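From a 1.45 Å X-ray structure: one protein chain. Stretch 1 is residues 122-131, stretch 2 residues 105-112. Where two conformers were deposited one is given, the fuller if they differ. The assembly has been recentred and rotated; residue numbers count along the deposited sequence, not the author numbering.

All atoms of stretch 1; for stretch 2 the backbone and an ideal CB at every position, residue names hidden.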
ATOM      1  N   SER A 122     -17.220  12.829  -3.635  1.00 16.30           N
ATOM      2  CA  SER A 122     -17.187  13.484  -2.329  1.00 13.93           C
ATOM      3  C   SER A 122     -16.170  12.836  -1.398  1.00 14.14           C
ATOM      4  O   SER A 122     -15.760  11.684  -1.608  1.00 14.60           O
ATOM      5  CB  SER A 122     -18.574  13.463  -1.673  1.00 17.30           C
ATOM      6  OG  SER A 122     -18.877  12.172  -1.184  1.00 17.44           O
ATOM      7  N   HIS A 123     -15.735  13.591  -0.391  1.00 14.58           N
ATOM      8  CA  HIS A 123     -14.809  13.066   0.585  1.00 15.55           C
ATOM      9  C   HIS A 123     -15.417  11.851   1.320  1.00 14.11           C
ATOM     10  O   HIS A 123     -14.759  10.838   1.536  1.00 15.22           O
ATOM     11  CB  HIS A 123     -14.382  14.142   1.574  1.00 14.83           C
ATOM     12  CG  HIS A 123     -13.369  13.658   2.539  1.00 16.24           C
ATOM     13  ND1 HIS A 123     -13.669  13.212   3.806  1.00 20.88           N
ATOM     14  CD2 HIS A 123     -12.046  13.469   2.370  1.00 16.92           C
ATOM     15  CE1 HIS A 123     -12.557  12.780   4.381  1.00 20.40           C
ATOM     16  NE2 HIS A 123     -11.559  12.972   3.540  1.00 19.74           N
ATOM     17  N   ASP A 124     -16.690  11.950   1.693  1.00 15.24           N
ATOM     18  CA  ASP A 124     -17.369  10.810   2.347  0.70 15.91           C
ATOM     19  C   ASP A 124     -17.418   9.589   1.426  1.00 15.05           C
ATOM     20  O   ASP A 124     -17.177   8.457   1.864  1.00 16.00           O
ATOM     21  CB  ASP A 124     -18.785  11.158   2.802  0.70 18.85           C
ATOM     22  CG  ASP A 124     -18.840  11.863   4.142  0.70 24.05           C
ATOM     23  OD1 ASP A 124     -17.852  11.900   4.899  0.70 28.32           O
ATOM     24  OD2 ASP A 124     -19.931  12.385   4.431  0.70 32.03           O
ATOM     25  N   ASP A 125     -17.719   9.812   0.140  1.00 14.58           N
ATOM     26  CA  ASP A 125     -17.841   8.692  -0.809  1.00 15.70           C
ATOM     27  C   ASP A 125     -16.478   8.020  -0.962  1.00 14.37           C
ATOM     28  O   ASP A 125     -16.358   6.791  -0.882  1.00 14.75           O
ATOM     29  CB  ASP A 125     -18.354   9.222  -2.152  1.00 17.18           C
ATOM     30  CG  ASP A 125     -18.660   8.149  -3.198  1.00 22.44           C
ATOM     31  OD1 ASP A 125     -18.940   7.006  -2.856  1.00 24.38           O
ATOM     32  OD2 ASP A 125     -18.733   8.498  -4.410  1.00 26.08           O
HETATM   33  N   MSE A 126     -15.424   8.817  -1.108  1.00 12.89           N
HETATM   34  CA  MSE A 126     -14.094   8.221  -1.252  1.00 12.41           C
HETATM   35  C   MSE A 126     -13.712   7.453   0.017  1.00 12.88           C
HETATM   36  O   MSE A 126     -13.142   6.363  -0.042  1.00 13.28           O
HETATM   37  CB  MSE A 126     -13.029   9.266  -1.576  1.00 12.40           C
HETATM   38  CG  MSE A 126     -11.687   8.586  -1.839  1.00 14.15           C
HETATM   39 SE   MSE A 126     -10.353   9.843  -2.493  0.65 14.41          SE
HETATM   40  CE  MSE A 126      -8.978   8.512  -2.872  1.00 20.18           C
ATOM     41  N   SER A 127     -13.984   8.054   1.171  1.00 12.68           N
ATOM     42  CA  SER A 127     -13.674   7.462   2.478  1.00 13.75           C
ATOM     43  C   SER A 127     -14.290   6.066   2.588  1.00 12.82           C
ATOM     44  O   SER A 127     -13.630   5.112   3.002  1.00 14.09           O
ATOM     45  CB  SER A 127     -14.173   8.381   3.611  1.00 14.29           C
ATOM     46  OG  SER A 127     -13.415   9.623   3.709  1.00 17.58           O
ATOM     47  N   LEU A 128     -15.560   5.965   2.215  1.00 12.94           N
ATOM     48  CA  LEU A 128     -16.300   4.718   2.385  0.60 13.48           C
ATOM     49  C   LEU A 128     -15.870   3.710   1.342  1.00 13.43           C
ATOM     50  O   LEU A 128     -15.686   2.530   1.640  1.00 14.75           O
ATOM     51  CB  LEU A 128     -17.803   4.975   2.301  0.60 15.38           C
ATOM     52  CG  LEU A 128     -18.393   5.892   3.387  0.60 18.43           C
ATOM     53  CD1 LEU A 128     -19.893   6.059   3.243  0.60 21.10           C
ATOM     54  CD2 LEU A 128     -18.045   5.377   4.766  0.60 21.18           C
ATOM     55  N   ARG A 129     -15.699   4.169   0.107  1.00 13.42           N
ATOM     56  CA  ARG A 129     -15.258   3.261  -0.946  0.70 14.02           C
ATOM     57  C   ARG A 129     -13.898   2.649  -0.665  1.00 13.33           C
ATOM     58  O   ARG A 129     -13.661   1.436  -0.865  1.00 15.46           O
ATOM     59  CB  ARG A 129     -15.249   3.940  -2.291  0.70 14.63           C
ATOM     60  CG  ARG A 129     -16.644   4.242  -2.824  0.70 15.45           C
ATOM     61  CD  ARG A 129     -16.640   4.978  -4.157  0.70 19.64           C
ATOM     62  NE  ARG A 129     -17.999   5.169  -4.682  0.70 24.30           N
ATOM     63  CZ  ARG A 129     -18.696   4.295  -5.410  0.70 26.02           C
ATOM     64  NH1 ARG A 129     -18.207   3.114  -5.712  0.70 28.56           N
ATOM     65  NH2 ARG A 129     -19.923   4.616  -5.833  0.70 30.98           N
HETATM   66  N   MSE A 130     -12.972   3.476  -0.187  1.00 12.77           N
HETATM   67  CA  MSE A 130     -11.624   2.972   0.145  0.80 12.55           C
HETATM   68  C   MSE A 130     -11.727   1.951   1.294  1.00 13.12           C
HETATM   69  O   MSE A 130     -11.142   0.850   1.241  1.00 13.73           O
HETATM   70  CB  MSE A 130     -10.669   4.125   0.548  0.80 12.80           C
HETATM   71  CG  MSE A 130     -10.375   5.182  -0.548  0.80 14.83           C
HETATM   72 SE   MSE A 130      -9.258   4.500  -1.979  0.52 13.14          SE
HETATM   73  CE  MSE A 130      -7.600   4.585  -0.965  0.80 14.21           C
ATOM     74  N   ALA A 131     -12.451   2.318   2.353  1.00 13.39           N
ATOM     75  CA  ALA A 131     -12.541   1.446   3.524  1.00 13.45           C
ATOM     76  C   ALA A 131     -13.163   0.118   3.134  1.00 12.66           C
ATOM     77  O   ALA A 131     -12.704  -0.946   3.582  1.00 14.82           O
ATOM     78  CB  ALA A 131     -13.336   2.128   4.642  1.00 16.49           C
ATOM     79  N   UNK A 105      -3.097  -0.229   3.571  1.00 11.92           N
ATOM     80  CA  UNK A 105      -4.351   0.491   3.378  1.00 12.99           C
ATOM     81  C   UNK A 105      -4.020   1.979   3.441  1.00 15.47           C
ATOM     82  O   UNK A 105      -3.455   2.456   4.412  1.00 21.22           O
ATOM     83  CB  UNK A 105      -5.398   0.101   4.423  1.00 12.99           C
ATOM     84  N   UNK A 106      -4.348   2.711   2.414  1.00 11.52           N
ATOM     85  CA  UNK A 106      -4.116   4.136   2.383  1.00 12.40           C
ATOM     86  C   UNK A 106      -5.431   4.909   2.661  1.00 13.15           C
ATOM     87  O   UNK A 106      -6.468   4.359   3.021  1.00 14.62           O
ATOM     88  CB  UNK A 106      -3.523   4.538   1.031  1.00 12.40           C
ATOM     89  N   UNK A 107      -5.327   6.216   2.510  1.00 13.47           N
ATOM     90  CA  UNK A 107      -6.276   7.165   3.056  1.00 13.36           C
ATOM     91  C   UNK A 107      -7.085   7.823   1.932  1.00 15.10           C
ATOM     92  O   UNK A 107      -6.601   7.959   0.804  1.00 14.86           O
ATOM     93  CB  UNK A 107      -5.549   8.224   3.888  1.00 13.36           C
ATOM     94  N   UNK A 108      -8.299   8.295   2.254  1.00 14.11           N
ATOM     95  CA  UNK A 108      -8.967   9.191   1.305  1.00 13.30           C
ATOM     96  C   UNK A 108      -8.134  10.466   1.179  1.00 14.42           C
ATOM     97  O   UNK A 108      -7.397  10.811   2.063  1.00 15.21           O
ATOM     98  CB  UNK A 108     -10.395   9.511   1.752  1.00 13.30           C
ATOM     99  N   UNK A 109      -8.283  11.150   0.069  1.00 14.35           N
ATOM    100  CA  UNK A 109      -7.629  12.425  -0.112  1.00 14.11           C
ATOM    101  C   UNK A 109      -8.226  13.467   0.845  1.00 13.71           C
ATOM    102  O   UNK A 109      -9.347  13.349   1.306  1.00 15.30           O
ATOM    103  CB  UNK A 109      -7.755  12.885  -1.566  1.00 14.11           C
ATOM    104  N   UNK A 110      -7.443  14.491   1.144  1.00 14.55           N
ATOM    105  CA  UNK A 110      -7.909  15.533   2.036  0.60 15.46           C
ATOM    106  C   UNK A 110      -9.133  16.254   1.478  1.00 14.60           C
ATOM    107  O   UNK A 110      -9.183  16.605   0.310  1.00 15.34           O
ATOM    108  CB  UNK A 110      -6.784  16.536   2.300  0.60 15.46           C
ATOM    109  N   UNK A 111     -10.155  16.424   2.322  1.00 15.66           N
ATOM    110  CA  UNK A 111     -11.373  17.076   1.867  1.00 15.85           C
ATOM    111  C   UNK A 111     -11.045  18.459   1.291  1.00 14.95           C
ATOM    112  O   UNK A 111     -10.262  19.239   1.857  1.00 17.01           O
ATOM    113  CB  UNK A 111     -12.379  17.193   3.014  1.00 15.85           C
ATOM    114  N   UNK A 112     -11.633  18.732   0.146  1.00 16.32           N
ATOM    115  CA  UNK A 112     -11.438  20.002  -0.520  1.00 19.35           C
ATOM    116  C   UNK A 112     -10.244  20.117  -1.439  1.00 17.94           C
ATOM    117  O   UNK A 112     -10.123  21.120  -2.125  1.00 23.38           O
ATOM    118  CB  UNK A 112     -11.330  21.097   0.543  1.00 19.35           C
TER

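Stretch 1 is a helix from His 123 onward. It offers stretch 2 one stripe: His 123, Met 126, Ser 127 and Met 130, both methionines being selenomethionine. Stretch 2 runs past this stripe as an extended, irregular segment, and no hydrogen bond joins the two.

Position 105 points sideways, and its ideal CB finds nothing of stretch 1 within 5.5 Å. The helix sets no rule here; the residue is Gly 105.

At position 106 the ideal CB also points sideways, 4.5 Å from Met 130 CE. A small or medium side chain, such as valine, threonine, serine or alanine, could meet that methyl. The deposited residue is Thr 106, in the p rotamer, whose OG1 lies 3.3 Å from Met 130 CE. The hydroxyl gains no polar partner from the helix.

Position 107 turns its CB away, so stretch 1 says little about the side chain; its backbone takes part instead, with O 3.9 Å from Met 130 CE. Almost any residue that suits the far side would do. It is Trp 107, whose indole NE1 is hydrogen-bonded elsewhere in the structure.

Position 108 points its CB toward the helix, with the ideal CB 3.6 Å from Ser 127 OG, 3.9 Å from Met 126 CG and 4.1 Å from His 123 NE2. A compact apolar group fits such close quarters: alanine, valine or proline, the last also compatible with a phi of -64°. Pro 108 is found. Its CG comes 3.4 Å from Ser 127 OG and 3.9 Å from His 123 NE2, while its CB lies 4.2 Å from Met 126 CG. Ser 127 OG is already engaged, donating to His 123 O at 2.8 Å, so an apolar neighbour asks nothing more of it.

Position 109 points sideways, its ideal CB 4.1 Å from Met 126 SE. The extended, all-t Met 126 invites a broad apolar partner: leucine, methionine or an aromatic. Tyr 109 lays its ring flat against it, with Met 126 CE 3.7 Å from the ring centroid of Tyr 109 and only 13° off the normal, and SE also over the face. Tyr 109 O approaches the His 123 ring at its edge, 2.9 Å from CD2, while Tyr 109 N, 3.5 Å from Met 126 SE, is buried without a polar partner.

Position 110 points away and leaves the choice open; Arg 110 extends from it, its guanidinium hydrogen-bonded elsewhere in the structure.

Position 111 points sideways, its ideal CB 3.7 Å from His 123 CG. Alanine suffices to touch the ring, and other small or apolar side chains could also suit. Ala 111 is there, its CB over one face of the imidazole, 4.0 Å from the His 123 ring centroid.

Position 112, at phi 87°, would jam a CB against the preceding carbonyl oxygen. The backbone alone calls for glycine, and Gly 112 is there.

Stretch 2 105-112: GTWPYRAG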
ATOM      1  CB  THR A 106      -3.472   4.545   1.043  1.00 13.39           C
ATOM      2  OG1 THR A 106      -4.401   4.333  -0.044  1.00 13.92           O
ATOM      3  CG2 THR A 106      -2.168   3.759   0.759  1.00 13.60           C
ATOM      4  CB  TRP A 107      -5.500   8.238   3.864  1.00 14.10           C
ATOM      5  CG  TRP A 107      -4.315   8.710   3.128  1.00 15.05           C
ATOM      6  CD1 TRP A 107      -4.280   9.678   2.175  1.00 15.65           C
ATOM      7  CD2 TRP A 107      -2.987   8.196   3.230  1.00 13.34           C
ATOM      8  NE1 TRP A 107      -3.018   9.793   1.661  1.00 17.08           N
ATOM      9  CE2 TRP A 107      -2.203   8.884   2.289  1.00 14.07           C
ATOM     10  CE3 TRP A 107      -2.384   7.175   3.997  1.00 13.89           C
ATOM     11  CZ2 TRP A 107      -0.856   8.613   2.109  1.00 16.72           C
ATOM     12  CZ3 TRP A 107      -1.051   6.911   3.801  1.00 15.43           C
ATOM     13  CH2 TRP A 107      -0.303   7.616   2.868  1.00 16.11           C
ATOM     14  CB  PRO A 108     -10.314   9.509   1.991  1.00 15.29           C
ATOM     15  CG  PRO A 108     -10.028   9.345   3.437  1.00 15.40           C
ATOM     16  CD  PRO A 108      -9.018   8.228   3.539  1.00 16.18           C
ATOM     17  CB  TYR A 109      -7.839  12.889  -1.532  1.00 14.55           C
ATOM     18  CG  TYR A 109      -7.262  12.058  -2.611  1.00 14.05           C
ATOM     19  CD1 TYR A 109      -6.345  11.046  -2.341  1.00 16.11           C
ATOM     20  CD2 TYR A 109      -7.594  12.314  -3.949  1.00 16.17           C
ATOM     21  CE1 TYR A 109      -5.801  10.298  -3.376  1.00 15.44           C
ATOM     22  CE2 TYR A 109      -7.023  11.584  -4.981  1.00 17.08           C
ATOM     23  CZ  TYR A 109      -6.129  10.580  -4.689  1.00 15.80           C
ATOM     24  OH  TYR A 109      -5.565   9.882  -5.754  1.00 17.80           O
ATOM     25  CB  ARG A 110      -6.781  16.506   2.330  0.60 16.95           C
ATOM     26  CG  ARG A 110      -7.225  17.590   3.273  0.60 18.78           C
ATOM     27  CD  ARG A 110      -6.082  18.391   3.815  0.60 23.15           C
ATOM     28  NE  ARG A 110      -6.520  19.304   4.865  0.60 24.62           N
ATOM     29  CZ  ARG A 110      -5.677  20.001   5.617  0.60 28.30           C
ATOM     30  NH1 ARG A 110      -4.382  19.914   5.389  0.60 25.40           N
ATOM     31  NH2 ARG A 110      -6.130  20.806   6.570  0.60 30.37           N
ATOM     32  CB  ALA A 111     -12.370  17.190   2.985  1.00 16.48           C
TER
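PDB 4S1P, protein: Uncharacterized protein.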